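Local coordinates for putative ABC transporter subunit, substrate-binding component (Rhodopseudomonas palustris, PDB 4EVQ), which binds 4-hydroxybenzoate and probably delivers such lignin-derived benzoates to an ABC transporter as its solute-binding component, at residues I36-E41 and K276-A281; A200-L205 and L231-W236. All coordinates share one frame; numbering follows the deposited sequence. Where two conformers were deposited one is given.

In the fold
From the N terminus the chain runs through strand 17-23 into helix 30-46, which packs on that strand and on 54-62; residues 36-41 meet helix 269-282 more than 230 residues later. Interaction 1 closes that long loop between two helices. Nested inside it, interaction 2 closes a short one: helix 196-205 meets the turn leading into strand 235-238, with strand 209-213 and helix 217-228 between them, in the lobe built on the seven-stranded sheet. The two contacts share no residues, and their centres lie about 37 Å apart. Interaction 1 adds a second helix to one covering the six-stranded sheet; interaction 2 lies beside the other sheet of this two-lobed periplasmic binding protein.

Interaction 1 (I36-E41 and K276-A281); sequences ITRGLE and KSFEAA
Phe278 of helix 269-282 reaches across to Arg38 and Gly39 of helix 30-46 and is the one residue of 276-281 that touches 36-41. Its CB does not point straight at the other helix, but with CG anti to the backbone N (chi1 -167°) the ring is carried over to it. The touching is done by the far corner, CE2 and CZ. Phe278 CE2 lies 3.8 Å from Arg38 CB, and Phe278 CZ lies 4.0 Å from the same Arg38 CB. Phe278 CZ also comes within 4.1 Å of Arg38 CD, so the aliphatic base of the arginine runs past the end of the ring. Arg38 CB meets the ring obliquely, and the two side chains cross at about a right angle. The extended arginine carries its guanidinium beyond the phenyl group, the two planes 72° apart, so the flat groups do not stack. At the ring edge, near its plane, Gly39 N stands 4.2 Å from Phe278 CE2. Gly39, without a side chain, offers its backbone to the ring edge, and its CA and that of Phe278 are the nearest pair across the segments, 7.8 Å apart. No hydrogen bond or salt bridge joins the two segments; the association is van der Waals contact between phenyl carbons, arginine methylenes and helix backbone. Farther along helix 30-46, Leu42 touches Phe278, Ser277 and Ala281, extending the helix-helix contact, while Tyr282 and Pro286 also meet Phe278. Elsewhere on helix 30-46, Ile36, Thr37 and Leu40 pack onto strand 17-23, and Thr37, Leu40 and Glu41 touch strand 54-62, which places this helix between helix 269-282 and the sheet, as helix-on-helix packing in the outer layer of one lobe of the periplasmic-binding-protein fold.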
loop_
_atom_site.group_PDB
_atom_site.type_symbol
_atom_site.label_atom_id
_atom_site.label_comp_id
_atom_site.label_asym_id
_atom_site.label_seq_id
_atom_site.Cartn_x
_atom_site.Cartn_y
_atom_site.Cartn_z
ATOM N N ILE A 36 -3.537 -9.174 -0.995
ATOM C CA ILE A 36 -4.615 -8.452 -0.295
ATOM C C ILE A 36 -5.801 -9.371 -0.085
ATOM O O ILE A 36 -6.404 -9.389 1.000
ATOM C CB ILE A 36 -5.018 -7.188 -1.094
ATOM C CG1 ILE A 36 -3.854 -6.162 -1.060
ATOM C CG2 ILE A 36 -6.300 -6.580 -0.537
ATOM C CD1 ILE A 36 -4.019 -5.080 -2.086
ATOM N N THR A 37 -6.172 -10.103 -1.130
ATOM C CA THR A 37 -7.302 -11.015 -1.020
ATOM C C THR A 37 -7.041 -12.114 0.029
ATOM O O THR A 37 -7.932 -12.450 0.853
ATOM C CB THR A 37 -7.596 -11.641 -2.387
ATOM O OG1 THR A 37 -7.888 -10.603 -3.334
ATOM C CG2 THR A 37 -8.801 -12.576 -2.343
ATOM N N ARG A 38 -5.807 -12.615 0.046
ATOM C CA ARG A 38 -5.418 -13.613 1.048
ATOM C C ARG A 38 -5.503 -13.074 2.460
ATOM O O ARG A 38 -6.024 -13.743 3.369
ATOM C CB ARG A 38 -4.009 -14.157 0.785
ATOM C CG ARG A 38 -3.889 -15.130 -0.403
ATOM C CD ARG A 38 -2.435 -15.431 -0.659
ATOM N NE ARG A 38 -2.298 -16.526 -1.594
ATOM C CZ ARG A 38 -1.139 -17.064 -1.951
ATOM N NH1 ARG A 38 0.013 -16.525 -1.551
ATOM N NH2 ARG A 38 -1.140 -18.148 -2.754
ATOM N N GLY A 39 -4.996 -11.872 2.660
ATOM C CA GLY A 39 -5.106 -11.267 3.981
ATOM C C GLY A 39 -6.553 -11.126 4.459
ATOM O O GLY A 39 -6.886 -11.425 5.614
ATOM N N LEU A 40 -7.410 -10.658 3.571
ATOM C CA LEU A 40 -8.814 -10.464 3.916
ATOM C C LEU A 40 -9.529 -11.803 4.159
ATOM O O LEU A 40 -10.294 -11.959 5.126
ATOM C CB LEU A 40 -9.466 -9.660 2.803
ATOM C CG LEU A 40 -10.945 -9.361 2.954
ATOM C CD1 LEU A 40 -11.251 -8.644 4.260
ATOM C CD2 LEU A 40 -11.325 -8.524 1.765
ATOM N N GLU A 41 -9.279 -12.790 3.302
ATOM C CA GLU A 41 -9.906 -14.093 3.474
ATOM C C GLU A 41 -9.403 -14.790 4.733
ATOM O O GLU A 41 -10.154 -15.474 5.421
ATOM C CB GLU A 41 -9.653 -14.972 2.245
ATOM C CG GLU A 41 -10.426 -14.445 1.040
ATOM C CD GLU A 41 -10.184 -15.224 -0.255
ATOM O OE1 GLU A 41 -9.076 -15.740 -0.481
ATOM O OE2 GLU A 41 -11.131 -15.269 -1.072
ATOM N N LYS A 276 2.174 -16.640 11.559
ATOM C CA LYS A 276 2.031 -18.106 11.715
ATOM C C LYS A 276 0.855 -18.647 10.902
ATOM O O LYS A 276 0.978 -19.650 10.185
ATOM C CB LYS A 276 1.890 -18.471 13.200
ATOM C CG LYS A 276 1.764 -19.985 13.467
ATOM C CD LYS A 276 1.864 -20.290 14.959
ATOM C CE LYS A 276 1.528 -21.755 15.262
ATOM N NZ LYS A 276 1.367 -21.982 16.724
ATOM N N SER A 277 -0.287 -17.973 11.013
ATOM C CA SER A 277 -1.508 -18.387 10.307
ATOM C C SER A 277 -1.378 -18.264 8.797
ATOM O O SER A 277 -1.880 -19.096 8.043
ATOM C CB SER A 277 -2.699 -17.530 10.773
ATOM O OG SER A 277 -3.108 -17.885 12.080
ATOM N N PHE A 278 -0.753 -17.181 8.348
ATOM C CA PHE A 278 -0.587 -16.940 6.922
ATOM C C PHE A 278 0.378 -17.967 6.306
ATOM O O PHE A 278 0.116 -18.507 5.231
ATOM C CB PHE A 278 -0.134 -15.504 6.698
ATOM C CG PHE A 278 -0.214 -15.051 5.267
ATOM C CD1 PHE A 278 0.749 -15.401 4.352
ATOM C CD2 PHE A 278 -1.288 -14.281 4.830
ATOM C CE1 PHE A 278 0.675 -14.970 3.047
ATOM C CE2 PHE A 278 -1.378 -13.837 3.557
ATOM C CZ PHE A 278 -0.420 -14.190 2.641
ATOM N N GLU A 279 1.488 -18.231 6.985
ATOM C CA GLU A 279 2.458 -19.209 6.485
ATOM C C GLU A 279 1.835 -20.599 6.456
ATOM O O GLU A 279 2.094 -21.373 5.534
ATOM C CB GLU A 279 3.725 -19.165 7.322
ATOM C CG GLU A 279 4.509 -17.914 6.994
ATOM C CD GLU A 279 5.799 -17.672 7.773
ATOM O OE1 GLU A 279 6.111 -18.440 8.681
ATOM O OE2 GLU A 279 6.488 -16.656 7.473
ATOM N N ALA A 280 1.048 -20.945 7.472
ATOM C CA ALA A 280 0.393 -22.248 7.464
ATOM C C ALA A 280 -0.571 -22.398 6.269
ATOM O O ALA A 280 -0.664 -23.480 5.666
ATOM C CB ALA A 280 -0.324 -22.512 8.795
ATOM N N ALA A 281 -1.267 -21.324 5.913
ATOM C CA ALA A 281 -2.253 -21.388 4.848
ATOM C C ALA A 281 -1.624 -21.297 3.453
ATOM O O ALA A 281 -2.074 -21.985 2.511
ATOM C CB ALA A 281 -3.300 -20.278 5.027
#

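Interaction 2 (A200-L205 and L231-W236)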
loop_
_atom_site.group_PDB
_atom_site.type_symbol
_atom_site.label_atom_id
_atom_site.label_comp_id
_atom_site.label_asym_id
_atom_site.label_seq_id
_atom_site.Cartn_x
_atom_site.Cartn_y
_atom_site.Cartn_z
ATOM N N ALA A 200 22.121 3.109 -17.095
ATOM C CA ALA A 200 23.267 3.781 -17.712
ATOM C C ALA A 200 23.219 5.275 -17.452
ATOM O O ALA A 200 24.234 5.902 -17.178
ATOM C CB ALA A 200 23.278 3.510 -19.209
ATOM N N GLU A 201 22.024 5.857 -17.474
ATOM C CA GLU A 201 21.888 7.270 -17.160
ATOM C C GLU A 201 22.241 7.550 -15.715
ATOM O O GLU A 201 22.960 8.488 -15.415
ATOM C CB GLU A 201 20.472 7.792 -17.489
ATOM C CG GLU A 201 20.384 9.304 -17.375
ATOM C CD GLU A 201 19.032 9.886 -17.660
ATOM O OE1 GLU A 201 18.129 9.153 -18.105
ATOM O OE2 GLU A 201 18.890 11.122 -17.471
ATOM N N ILE A 202 21.740 6.731 -14.800
ATOM C CA ILE A 202 22.126 6.838 -13.399
ATOM C C ILE A 202 23.636 6.806 -13.229
ATOM O O ILE A 202 24.184 7.660 -12.545
ATOM C CB ILE A 202 21.489 5.705 -12.595
ATOM C CG1 ILE A 202 19.995 6.022 -12.379
ATOM C CG2 ILE A 202 22.182 5.543 -11.205
ATOM C CD1 ILE A 202 19.169 4.828 -11.965
ATOM N N ALA A 203 24.312 5.834 -13.850
ATOM C CA ALA A 203 25.783 5.800 -13.728
ATOM C C ALA A 203 26.409 7.123 -14.168
ATOM O O ALA A 203 27.310 7.667 -13.515
ATOM C CB ALA A 203 26.344 4.625 -14.516
ATOM N N SER A 204 25.934 7.654 -15.277
ATOM C CA SER A 204 26.536 8.857 -15.849
ATOM C C SER A 204 26.354 10.055 -14.943
ATOM O O SER A 204 27.169 10.978 -14.979
ATOM C CB SER A 204 25.951 9.168 -17.227
ATOM O OG SER A 204 24.657 9.750 -17.151
ATOM N N LEU A 205 25.282 10.072 -14.153
ATOM C CA LEU A 205 24.964 11.207 -13.292
ATOM C C LEU A 205 25.709 11.189 -11.963
ATOM O O LEU A 205 25.689 12.182 -11.239
ATOM C CB LEU A 205 23.445 11.240 -13.002
ATOM C CG LEU A 205 22.609 11.614 -14.239
ATOM C CD1 LEU A 205 21.160 11.186 -14.059
ATOM C CD2 LEU A 205 22.679 13.120 -14.539
ATOM N N LEU A 231 26.855 -0.666 -9.923
ATOM C CA LEU A 231 26.871 0.783 -9.918
ATOM C C LEU A 231 27.680 1.361 -8.764
ATOM O O LEU A 231 28.135 2.500 -8.856
ATOM C CB LEU A 231 25.427 1.303 -9.823
ATOM C CG LEU A 231 24.573 1.082 -11.056
ATOM C CD1 LEU A 231 23.115 1.400 -10.684
ATOM C CD2 LEU A 231 25.028 1.934 -12.211
ATOM N N GLY A 232 27.852 0.589 -7.686
ATOM C CA GLY A 232 28.474 1.114 -6.481
ATOM C C GLY A 232 27.726 2.292 -5.870
ATOM O O GLY A 232 28.295 3.203 -5.266
ATOM N N ILE A 233 26.401 2.288 -6.047
ATOM C CA ILE A 233 25.533 3.352 -5.539
ATOM C C ILE A 233 24.365 2.703 -4.742
ATOM O O ILE A 233 23.712 1.788 -5.239
ATOM C CB ILE A 233 24.903 4.186 -6.713
ATOM C CG1 ILE A 233 25.983 4.885 -7.525
ATOM C CG2 ILE A 233 23.895 5.220 -6.178
ATOM C CD1 ILE A 233 25.488 5.339 -8.930
ATOM N N PRO A 234 24.123 3.146 -3.524
ATOM C CA PRO A 234 23.069 2.483 -2.729
ATOM C C PRO A 234 21.679 2.803 -3.232
ATOM O O PRO A 234 21.339 3.916 -3.576
ATOM C CB PRO A 234 23.242 3.065 -1.350
ATOM C CG PRO A 234 23.932 4.343 -1.530
ATOM C CD PRO A 234 24.829 4.178 -2.741
ATOM N N LEU A 235 20.892 1.729 -3.262
ATOM C CA LEU A 235 19.476 1.749 -3.662
ATOM C C LEU A 235 18.585 1.844 -2.443
ATOM O O LEU A 235 18.704 1.081 -1.483
ATOM C CB LEU A 235 19.198 0.512 -4.485
ATOM C CG LEU A 235 17.733 0.345 -4.980
ATOM C CD1 LEU A 235 17.363 1.526 -5.872
ATOM C CD2 LEU A 235 17.591 -0.934 -5.745
ATOM N N TRP A 236 17.655 2.768 -2.561
ATOM C CA TRP A 236 16.615 3.030 -1.580
ATOM C C TRP A 236 15.250 3.113 -2.253
ATOM O O TRP A 236 15.146 3.383 -3.425
ATOM C CB TRP A 236 16.859 4.401 -0.967
ATOM C CG TRP A 236 17.944 4.520 0.062
ATOM C CD1 TRP A 236 19.295 4.509 -0.151
ATOM C CD2 TRP A 236 17.751 4.684 1.457
ATOM N NE1 TRP A 236 19.958 4.659 1.054
ATOM C CE2 TRP A 236 19.037 4.769 2.054
ATOM C CE3 TRP A 236 16.624 4.764 2.266
ATOM C CZ2 TRP A 236 19.206 4.947 3.411
ATOM C CZ3 TRP A 236 16.809 4.928 3.630
ATOM C CH2 TRP A 236 18.091 5.055 4.179
#
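At the edge of the lobe built on the seven-stranded mixed sheet, where strands 209-213 and 235-238 are joined by helix 217-228 in a beta-alpha-beta unit, helix 196-205 meets the turn into strand 235-238. Ala203 and Leu231 form the closest approach of the backbones, with CA atoms 6.4 Å apart. There the methyl of Ala203 meets one branch of Leu231, Ala203 CB lying 3.8 Å from Leu231 CD2. The other branch turns to the isoleucine one residue earlier on the helix: Leu231 CD1 is 4.3 Å from Ile202 CG2. The leucine therefore straddles two successive helix residues, one methyl to each. Ile202 CG2 is shared, since it also faces the tip of Ile233, whose CD1 is 4.0 Å away. This gamma-methyl lies anti to the backbone N of Ile202, while CG1 stands beside that N (chi1 -76°) and leads the longer branch away from Leu231 and Ile233. Between the two contacting turn residues, Gly232 takes a positive phi of 60°, and the chain bends so that Leu231 and Ile233 both point their CB atoms at the helix. Near the helix end, Ser204 OG donates to Glu201 O at 2.7 Å, a carbonyl that also accepts from Leu205 N. On the sheet side, Ile202 and Ile233 both touch Pro207 and Val210, and Ile202 reaches Ile186 of the outermost strand 181-188. Across the interface itself every meeting is methyl to methyl, without a hydrogen bond or charge, so dispersion and the hydrophobic effect hold the helix and turn together. Such a contact imposes little directionality; its shape is set by how the branched side chains fit, with Ile202 buried and Ala203 exposed at the margin.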